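Local coordinates for protein lysine/ornithine decarboxylase (Vibrio vulnificus, PDB 2PLJ) that catalyses the pyridoxal phosphate-dependent decarboxylation of lysine and ornithine, releasing diamines such as putrescine, at residues Thr80-Val94 against Ala102-Val115. Residues are numbered along the deposited sequence; the frame is centred on the assembly and turned at random.
Sequences TLHYALKPLPHPVVV and ASFDLATTGEVELV. With P3T ((4-{[(4-aminobutyl)amino]methyl}-5-hydroxy-6-methylpyridin-3-yl)methyl dihydrogen phosphate), chain D.
Tyr83 and Asp105 lock the first two strands of the beta/alpha barrel together: Asp105 N gives its hydrogen to Tyr83 O (2.8 Å), and Tyr83 N bonds to Ser103 O. The strands run parallel, with helix 91-100 as the crossover of a beta-alpha-beta unit. Leu85 N adds a longer hydrogen bond to Asp105 O (3.3 Å).

Leu85, branched and apolar, suits the space between strand 103-106 and helix 109-117. Its CB rests 3.8 Å from Glu111 CD, CD1 lies against Phe104 CD1, and CD2 meets Leu114 CD2 at 3.7 Å and Val115 CG1. The broad, flat Phe104 ring, met obliquely, reaches on to CG1 and the carbonyl O of Val94. Leu114, its CG anti to the backbone N (chi1 176°), extends CD1 to Pro91 CB (3.9 Å).

Ala84 is small enough to leave room for the cofactor-putrescine adduct P3T, its CB 3.8 Å from P3T CAM. Lys86, whose long chain spans from the turn to the ligand, bends at its third and fourth torsions, bringing NZ to a covalent bond with P3T CAG. Glu111 OE1 accepts from Ala107 N (2.8 Å) and from a water that also joins Lys86 N to Asp105 O.

An apolar layer between strands and helices thus lies beside a small polar network, consistent with a carboxylate that holds Ala107 N directly and, through a water, the backbone N of the lysine bonded to P3T.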
ATOM      1  N   THR A  80      14.805 -27.457  -9.318  1.00 13.24           N
ATOM      2  CA  THR A  80      14.542 -26.455 -10.347  1.00 12.64           C
ATOM      3  C   THR A  80      13.985 -25.221  -9.622  1.00 13.30           C
ATOM      4  O   THR A  80      12.956 -25.309  -8.929  1.00 13.24           O
ATOM      5  CB  THR A  80      13.564 -26.979 -11.421  1.00 13.46           C
ATOM      6  OG1 THR A  80      14.137 -28.155 -12.035  1.00 13.36           O
ATOM      7  CG2 THR A  80      13.321 -25.910 -12.518  1.00 14.18           C
ATOM      8  N   LEU A  81      14.672 -24.089  -9.806  1.00 12.18           N
ATOM      9  CA  LEU A  81      14.283 -22.863  -9.111  1.00 12.85           C
ATOM     10  C   LEU A  81      13.384 -21.984  -9.974  1.00 14.07           C
ATOM     11  O   LEU A  81      13.811 -21.450 -11.014  1.00 14.55           O
ATOM     12  CB  LEU A  81      15.532 -22.084  -8.672  1.00 12.66           C
ATOM     13  CG  LEU A  81      16.533 -22.871  -7.815  1.00 12.85           C
ATOM     14  CD1 LEU A  81      17.800 -22.038  -7.521  1.00 15.91           C
ATOM     15  CD2 LEU A  81      15.863 -23.393  -6.529  1.00 13.69           C
ATOM     16  N   HIS A  82      12.147 -21.850  -9.524  1.00 13.79           N
ATOM     17  CA  HIS A  82      11.158 -21.002 -10.178  1.00 13.44           C
ATOM     18  C   HIS A  82      11.075 -19.669  -9.443  1.00 13.85           C
ATOM     19  O   HIS A  82      10.436 -19.573  -8.391  1.00 13.46           O
ATOM     20  CB  HIS A  82       9.793 -21.719 -10.155  1.00 14.01           C
ATOM     21  CG  HIS A  82       9.675 -22.827 -11.170  1.00 13.61           C
ATOM     22  ND1 HIS A  82      10.257 -24.064 -11.006  1.00 17.76           N
ATOM     23  CD2 HIS A  82       9.031 -22.872 -12.367  1.00 11.45           C
ATOM     24  CE1 HIS A  82       9.974 -24.833 -12.050  1.00 13.41           C
ATOM     25  NE2 HIS A  82       9.254 -24.125 -12.901  1.00 17.10           N
ATOM     26  N   TYR A  83      11.701 -18.639  -9.996  1.00 13.41           N
ATOM     27  CA  TYR A  83      11.610 -17.300  -9.344  1.00 13.77           C
ATOM     28  C   TYR A  83      10.159 -16.797  -9.230  1.00 13.34           C
ATOM     29  O   TYR A  83       9.456 -16.710 -10.238  1.00 13.80           O
ATOM     30  CB  TYR A  83      12.447 -16.300 -10.160  1.00 13.80           C
ATOM     31  CG  TYR A  83      12.295 -14.888  -9.627  1.00 15.22           C
ATOM     32  CD1 TYR A  83      12.667 -14.576  -8.317  1.00 16.50           C
ATOM     33  CD2 TYR A  83      11.767 -13.869 -10.427  1.00 16.80           C
ATOM     34  CE1 TYR A  83      12.555 -13.256  -7.835  1.00 15.07           C
ATOM     35  CE2 TYR A  83      11.636 -12.551  -9.951  1.00 14.73           C
ATOM     36  CZ  TYR A  83      12.016 -12.266  -8.644  1.00 13.58           C
ATOM     37  OH  TYR A  83      11.915 -10.970  -8.169  1.00 15.62           O
ATOM     38  N   ALA A  84       9.728 -16.486  -8.004  1.00 13.75           N
ATOM     39  CA  ALA A  84       8.400 -15.923  -7.778  1.00 13.64           C
ATOM     40  C   ALA A  84       8.461 -14.418  -8.112  1.00 13.93           C
ATOM     41  O   ALA A  84       9.215 -13.630  -7.472  1.00 14.40           O
ATOM     42  CB  ALA A  84       7.948 -16.146  -6.315  1.00 15.69           C
ATOM     43  N   LEU A  85       7.713 -14.028  -9.130  1.00 14.44           N
ATOM     44  CA  LEU A  85       7.712 -12.616  -9.545  1.00 14.67           C
ATOM     45  C   LEU A  85       7.183 -11.718  -8.440  1.00 14.80           C
ATOM     46  O   LEU A  85       7.584 -10.545  -8.352  1.00 14.91           O
ATOM     47  CB  LEU A  85       6.885 -12.394 -10.812  1.00 16.35           C
ATOM     48  CG  LEU A  85       7.668 -12.501 -12.121  1.00 14.22           C
ATOM     49  CD1 LEU A  85       8.205 -13.899 -12.308  1.00 17.29           C
ATOM     50  CD2 LEU A  85       6.768 -12.043 -13.289  1.00 17.34           C
ATOM     51  N   LYS A  86       6.263 -12.237  -7.630  1.00 15.10           N
ATOM     52  CA  LYS A  86       5.486 -11.421  -6.621  1.00 16.41           C
ATOM     53  C   LYS A  86       6.320 -10.334  -5.871  1.00 15.03           C
ATOM     54  O   LYS A  86       5.950  -9.137  -5.833  1.00 14.68           O
ATOM     55  CB  LYS A  86       4.885 -12.361  -5.535  1.00 18.31           C
ATOM     56  CG  LYS A  86       3.686 -13.231  -5.884  1.00 23.37           C
ATOM     57  CD  LYS A  86       3.380 -14.149  -4.673  1.00 23.02           C
ATOM     58  CE  LYS A  86       4.131 -13.697  -3.375  1.00 29.41           C
ATOM     59  NZ  LYS A  86       4.707 -14.745  -2.455  1.00 29.06           N
ATOM     60  N   PRO A  87       7.451 -10.737  -5.242  1.00 15.04           N
ATOM     61  CA  PRO A  87       8.181  -9.714  -4.468  1.00 13.36           C
ATOM     62  C   PRO A  87       8.817  -8.570  -5.258  1.00 13.62           C
ATOM     63  O   PRO A  87       9.061  -7.489  -4.683  1.00 13.54           O
ATOM     64  CB  PRO A  87       9.295 -10.507  -3.786  1.00 13.63           C
ATOM     65  CG  PRO A  87       9.490 -11.722  -4.719  1.00 16.36           C
ATOM     66  CD  PRO A  87       8.077 -12.071  -5.098  1.00 14.51           C
ATOM     67  N   LEU A  88       9.130  -8.817  -6.532  1.00 12.80           N
ATOM     68  CA  LEU A  88       9.805  -7.816  -7.399  1.00 13.78           C
ATOM     69  C   LEU A  88       9.574  -8.257  -8.850  1.00 14.10           C
ATOM     70  O   LEU A  88      10.390  -8.968  -9.411  1.00 15.18           O
ATOM     71  CB  LEU A  88      11.309  -7.676  -7.072  1.00 14.16           C
ATOM     72  CG  LEU A  88      11.998  -6.603  -7.923  1.00 14.77           C
ATOM     73  CD1 LEU A  88      11.292  -5.210  -7.753  1.00 17.74           C
ATOM     74  CD2 LEU A  88      13.500  -6.535  -7.606  1.00 13.73           C
ATOM     75  N   PRO A  89       8.397  -7.910  -9.404  1.00 14.82           N
ATOM     76  CA  PRO A  89       8.011  -8.342 -10.753  1.00 15.18           C
ATOM     77  C   PRO A  89       8.599  -7.420 -11.805  1.00 15.96           C
ATOM     78  O   PRO A  89       7.858  -6.702 -12.508  1.00 18.06           O
ATOM     79  CB  PRO A  89       6.480  -8.228 -10.706  1.00 15.39           C
ATOM     80  CG  PRO A  89       6.218  -7.024  -9.819  1.00 16.45           C
ATOM     81  CD  PRO A  89       7.308  -7.144  -8.743  1.00 15.30           C
ATOM     82  N   HIS A  90       9.927  -7.402 -11.901  1.00 16.04           N
ATOM     83  CA  HIS A  90      10.618  -6.377 -12.685  1.00 15.28           C
ATOM     84  C   HIS A  90      11.158  -7.014 -13.961  1.00 14.54           C
ATOM     85  O   HIS A  90      11.842  -8.031 -13.913  1.00 14.74           O
ATOM     86  CB  HIS A  90      11.744  -5.773 -11.856  1.00 15.70           C
ATOM     87  CG  HIS A  90      12.360  -4.555 -12.466  1.00 16.14           C
ATOM     88  ND1 HIS A  90      12.990  -4.582 -13.693  1.00 15.07           N
ATOM     89  CD2 HIS A  90      12.479  -3.289 -12.001  1.00 17.61           C
ATOM     90  CE1 HIS A  90      13.433  -3.367 -13.983  1.00 15.63           C
ATOM     91  NE2 HIS A  90      13.141  -2.562 -12.969  1.00 17.82           N
ATOM     92  N   PRO A  91      10.867  -6.409 -15.119  1.00 14.41           N
ATOM     93  CA  PRO A  91      11.272  -7.048 -16.392  1.00 15.23           C
ATOM     94  C   PRO A  91      12.797  -7.302 -16.493  1.00 13.95           C
ATOM     95  O   PRO A  91      13.209  -8.318 -17.064  1.00 13.20           O
ATOM     96  CB  PRO A  91      10.840  -6.047 -17.471  1.00 15.87           C
ATOM     97  CG  PRO A  91      10.166  -4.929 -16.774  1.00 18.42           C
ATOM     98  CD  PRO A  91      10.162  -5.124 -15.292  1.00 15.17           C
ATOM     99  N   VAL A  92      13.599  -6.404 -15.938  1.00 13.42           N
ATOM    100  CA  VAL A  92      15.061  -6.610 -15.944  1.00 13.67           C
ATOM    101  C   VAL A  92      15.469  -7.812 -15.077  1.00 12.63           C
ATOM    102  O   VAL A  92      16.325  -8.604 -15.466  1.00 12.65           O
ATOM    103  CB  VAL A  92      15.810  -5.356 -15.524  1.00 14.02           C
ATOM    104  CG1 VAL A  92      17.315  -5.677 -15.358  1.00 15.52           C
ATOM    105  CG2 VAL A  92      15.654  -4.289 -16.614  1.00 14.38           C
ATOM    106  N   VAL A  93      14.792  -7.977 -13.949  1.00 12.63           N
ATOM    107  CA  VAL A  93      15.030  -9.151 -13.094  1.00 13.09           C
ATOM    108  C   VAL A  93      14.660 -10.450 -13.859  1.00 13.51           C
ATOM    109  O   VAL A  93      15.400 -11.456 -13.829  1.00 13.06           O
ATOM    110  CB  VAL A  93      14.282  -9.024 -11.745  1.00 12.31           C
ATOM    111  CG1 VAL A  93      14.361 -10.365 -10.973  1.00 12.96           C
ATOM    112  CG2 VAL A  93      14.868  -7.821 -10.916  1.00 14.78           C
ATOM    113  N   VAL A  94      13.501 -10.424 -14.521  1.00 13.60           N
ATOM    114  CA  VAL A  94      13.060 -11.560 -15.335  1.00 14.68           C
ATOM    115  C   VAL A  94      14.095 -11.903 -16.422  1.00 14.70           C
ATOM    116  O   VAL A  94      14.507 -13.080 -16.563  1.00 13.86           O
ATOM    117  CB  VAL A  94      11.648 -11.301 -15.942  1.00 15.12           C
ATOM    118  CG1 VAL A  94      11.256 -12.411 -16.904  1.00 16.51           C
ATOM    119  CG2 VAL A  94      10.614 -11.237 -14.806  1.00 15.22           C
ATOM    120  N   ALA A 102      17.151 -19.667 -15.009  1.00 14.86           N
ATOM    121  CA  ALA A 102      16.071 -19.793 -14.040  1.00 14.48           C
ATOM    122  C   ALA A 102      14.758 -20.173 -14.704  1.00 14.43           C
ATOM    123  O   ALA A 102      14.570 -19.930 -15.894  1.00 14.49           O
ATOM    124  CB  ALA A 102      15.860 -18.482 -13.262  1.00 14.72           C
ATOM    125  N   SER A 103      13.853 -20.744 -13.900  1.00 14.27           N
ATOM    126  CA  SER A 103      12.451 -20.878 -14.288  1.00 14.38           C
ATOM    127  C   SER A 103      11.650 -19.827 -13.467  1.00 13.78           C
ATOM    128  O   SER A 103      12.260 -19.004 -12.734  1.00 13.38           O
ATOM    129  CB  SER A 103      11.965 -22.311 -14.020  1.00 14.83           C
ATOM    130  OG  SER A 103      12.688 -23.237 -14.825  1.00 14.79           O
ATOM    131  N   PHE A 104      10.317 -19.836 -13.604  1.00 13.28           N
ATOM    132  CA  PHE A 104       9.478 -18.742 -13.030  1.00 13.92           C
ATOM    133  C   PHE A 104       8.200 -19.284 -12.434  1.00 14.92           C
ATOM    134  O   PHE A 104       7.648 -20.295 -12.895  1.00 14.04           O
ATOM    135  CB  PHE A 104       9.184 -17.704 -14.124  1.00 14.39           C
ATOM    136  CG  PHE A 104      10.436 -17.054 -14.636  1.00 13.67           C
ATOM    137  CD1 PHE A 104      11.036 -16.013 -13.919  1.00 15.22           C
ATOM    138  CD2 PHE A 104      11.091 -17.589 -15.747  1.00 14.31           C
ATOM    139  CE1 PHE A 104      12.248 -15.435 -14.368  1.00 14.29           C
ATOM    140  CE2 PHE A 104      12.306 -17.036 -16.193  1.00 16.02           C
ATOM    141  CZ  PHE A 104      12.879 -15.954 -15.494  1.00 15.76           C
ATOM    142  N   ASP A 105       7.762 -18.584 -11.409  1.00 14.60           N
ATOM    143  CA  ASP A 105       6.560 -18.874 -10.661  1.00 15.32           C
ATOM    144  C   ASP A 105       5.655 -17.651 -10.813  1.00 15.79           C
ATOM    145  O   ASP A 105       6.033 -16.538 -10.422  1.00 15.51           O
ATOM    146  CB  ASP A 105       6.917 -19.102  -9.201  1.00 15.40           C
ATOM    147  CG  ASP A 105       5.700 -19.146  -8.304  1.00 20.49           C
ATOM    148  OD1 ASP A 105       4.627 -19.561  -8.815  1.00 25.66           O
ATOM    149  OD2 ASP A 105       5.833 -18.826  -7.094  1.00 22.11           O
ATOM    150  N   LEU A 106       4.493 -17.874 -11.426  1.00 14.72           N
ATOM    151  CA  LEU A 106       3.504 -16.845 -11.798  1.00 15.25           C
ATOM    152  C   LEU A 106       2.248 -16.995 -10.919  1.00 15.87           C
ATOM    153  O   LEU A 106       1.872 -18.093 -10.565  1.00 18.08           O
ATOM    154  CB  LEU A 106       3.071 -17.044 -13.269  1.00 14.80           C
ATOM    155  CG  LEU A 106       4.202 -17.252 -14.286  1.00 14.34           C
ATOM    156  CD1 LEU A 106       3.559 -17.427 -15.656  1.00 16.65           C
ATOM    157  CD2 LEU A 106       5.206 -16.088 -14.254  1.00 17.25           C
ATOM    158  N   ALA A 107       1.605 -15.880 -10.597  1.00 15.84           N
ATOM    159  CA  ALA A 107       0.418 -15.925  -9.759  1.00 16.03           C
ATOM    160  C   ALA A 107      -0.815 -15.277 -10.375  1.00 15.49           C
ATOM    161  O   ALA A 107      -1.921 -15.477  -9.857  1.00 14.82           O
ATOM    162  CB  ALA A 107       0.742 -15.251  -8.452  1.00 18.66           C
ATOM    163  N   THR A 108      -0.617 -14.457 -11.418  1.00 13.78           N
ATOM    164  CA  THR A 108      -1.690 -13.687 -12.037  1.00 13.87           C
ATOM    165  C   THR A 108      -1.459 -13.496 -13.536  1.00 14.14           C
ATOM    166  O   THR A 108      -0.336 -13.643 -14.055  1.00 13.74           O
ATOM    167  CB  THR A 108      -1.825 -12.262 -11.421  1.00 14.32           C
ATOM    168  OG1 THR A 108      -0.631 -11.526 -11.719  1.00 13.38           O
ATOM    169  CG2 THR A 108      -2.037 -12.335  -9.886  1.00 15.08           C
ATOM    170  N   THR A 109      -2.538 -13.140 -14.210  1.00 14.42           N
ATOM    171  CA  THR A 109      -2.469 -12.769 -15.616  1.00 14.77           C
ATOM    172  C   THR A 109      -1.411 -11.690 -15.852  1.00 14.41           C
ATOM    173  O   THR A 109      -0.689 -11.759 -16.847  1.00 14.29           O
ATOM    174  CB  THR A 109      -3.840 -12.376 -16.114  1.00 15.18           C
ATOM    175  OG1 THR A 109      -4.704 -13.512 -15.992  1.00 15.08           O
ATOM    176  CG2 THR A 109      -3.783 -11.894 -17.563  1.00 16.00           C
ATOM    177  N   GLY A 110      -1.350 -10.677 -14.970  1.00 14.09           N
ATOM    178  CA  GLY A 110      -0.313  -9.626 -15.119  1.00 15.34           C
ATOM    179  C   GLY A 110       1.108 -10.191 -15.173  1.00 15.01           C
ATOM    180  O   GLY A 110       1.929  -9.752 -15.982  1.00 15.82           O
ATOM    181  N   GLU A 111       1.382 -11.183 -14.316  1.00 13.62           N
ATOM    182  CA  GLU A 111       2.682 -11.847 -14.275  1.00 15.26           C
ATOM    183  C   GLU A 111       2.907 -12.720 -15.515  1.00 14.90           C
ATOM    184  O   GLU A 111       4.008 -12.742 -16.071  1.00 15.18           O
ATOM    185  CB  GLU A 111       2.864 -12.612 -12.982  1.00 15.42           C
ATOM    186  CG  GLU A 111       2.827 -11.652 -11.770  1.00 16.60           C
ATOM    187  CD  GLU A 111       3.115 -12.308 -10.456  1.00 20.68           C
ATOM    188  OE1 GLU A 111       3.208 -13.555 -10.410  1.00 18.35           O
ATOM    189  OE2 GLU A 111       3.204 -11.560  -9.445  1.00 20.42           O
ATOM    190  N   VAL A 112       1.849 -13.393 -15.973  1.00 14.23           N
ATOM    191  CA  VAL A 112       1.911 -14.116 -17.252  1.00 14.01           C
ATOM    192  C   VAL A 112       2.328 -13.133 -18.363  1.00 14.05           C
ATOM    193  O   VAL A 112       3.255 -13.405 -19.165  1.00 14.33           O
ATOM    194  CB  VAL A 112       0.536 -14.769 -17.577  1.00 13.77           C
ATOM    195  CG1 VAL A 112       0.495 -15.260 -19.062  1.00 14.59           C
ATOM    196  CG2 VAL A 112       0.261 -15.926 -16.640  1.00 15.56           C
ATOM    197  N   GLU A 113       1.652 -11.986 -18.398  1.00 13.37           N
ATOM    198  CA  GLU A 113       1.899 -11.004 -19.465  1.00 15.31           C
ATOM    199  C   GLU A 113       3.344 -10.470 -19.424  1.00 14.73           C
ATOM    200  O   GLU A 113       3.965 -10.242 -20.494  1.00 14.82           O
ATOM    201  CB  GLU A 113       0.850  -9.899 -19.366  1.00 15.56           C
ATOM    202  CG  GLU A 113      -0.525 -10.403 -19.843  1.00 17.58           C
ATOM    203  CD  GLU A 113      -1.664  -9.374 -19.738  1.00 20.82           C
ATOM    204  OE1 GLU A 113      -1.474  -8.309 -19.118  1.00 29.53           O
ATOM    205  OE2 GLU A 113      -2.757  -9.677 -20.270  1.00 28.84           O
ATOM    206  N   LEU A 114       3.852 -10.258 -18.206  1.00 14.59           N
ATOM    207  CA  LEU A 114       5.218  -9.762 -18.027  1.00 14.94           C
ATOM    208  C   LEU A 114       6.214 -10.787 -18.603  1.00 14.95           C
ATOM    209  O   LEU A 114       7.028 -10.437 -19.464  1.00 15.49           O
ATOM    210  CB  LEU A 114       5.526  -9.452 -16.559  1.00 16.52           C
ATOM    211  CG  LEU A 114       6.987  -9.015 -16.341  1.00 18.02           C
ATOM    212  CD1 LEU A 114       7.405  -7.857 -17.227  1.00 25.10           C
ATOM    213  CD2 LEU A 114       7.099  -8.667 -14.855  1.00 21.85           C
ATOM    214  N   VAL A 115       6.128 -12.053 -18.169  1.00 14.47           N
ATOM    215  CA  VAL A 115       7.097 -13.048 -18.696  1.00 15.01           C
ATOM    216  C   VAL A 115       6.944 -13.251 -20.206  1.00 15.10           C
ATOM    217  O   VAL A 115       7.957 -13.431 -20.921  1.00 15.21           O
ATOM    218  CB  VAL A 115       7.116 -14.380 -17.897  1.00 15.14           C
ATOM    219  CG1 VAL A 115       7.440 -14.073 -16.415  1.00 14.20           C
ATOM    220  CG2 VAL A 115       5.769 -15.128 -18.020  1.00 16.09           C
TER
HETATM  221  OAE P3T D 501      10.639 -16.821  -1.251  1.00 15.82           O
HETATM  222  PAU P3T D 501       9.496 -15.887  -0.660  1.00 17.90           P
HETATM  223  OAF P3T D 501       9.552 -14.444  -1.353  1.00 17.28           O
HETATM  224  OAC P3T D 501       9.472 -15.782   0.854  1.00 17.00           O
HETATM  225  OAP P3T D 501       8.034 -16.429  -1.094  1.00 16.51           O
HETATM  226  CAM P3T D 501       7.717 -16.516  -2.547  1.00 19.33           C
HETATM  227  CAS P3T D 501       6.392 -17.286  -2.627  1.00 19.91           C
HETATM  228  CAH P3T D 501       6.509 -18.549  -3.222  1.00 20.96           C
HETATM  229  NAO P3T D 501       5.433 -19.326  -3.341  1.00 20.17           N
HETATM  230  CAQ P3T D 501       4.240 -18.967  -2.881  1.00 20.56           C
HETATM  231  CAA P3T D 501       3.049 -19.947  -3.028  1.00 23.13           C
HETATM  232  CAR P3T D 501       4.058 -17.723  -2.241  1.00 21.36           C
HETATM  233  OAD P3T D 501       2.837 -17.386  -1.800  1.00 22.15           O
HETATM  234  CAT P3T D 501       5.162 -16.857  -2.093  1.00 18.18           C
HETATM  235  CAG P3T D 501       4.975 -15.570  -1.502  1.00 19.95           C
HETATM  236  NAN P3T D 501       3.962 -15.368  -0.671  1.00 24.54           N
HETATM  237  CAL P3T D 501       3.600 -14.079   0.001  1.00 25.66           C
HETATM  238  CAK P3T D 501       4.803 -13.388   0.664  1.00 21.96           C
HETATM  239  CAJ P3T D 501       4.263 -12.035   1.224  1.00 21.35           C
HETATM  240  CAI P3T D 501       5.379 -11.242   1.913  1.00 21.89           C
HETATM  241  NAB P3T D 501       4.855 -10.059   2.637  1.00 18.86           N
HETATM  242  O   HOH W   1       4.728 -14.781  -8.558  1.00 19.92           O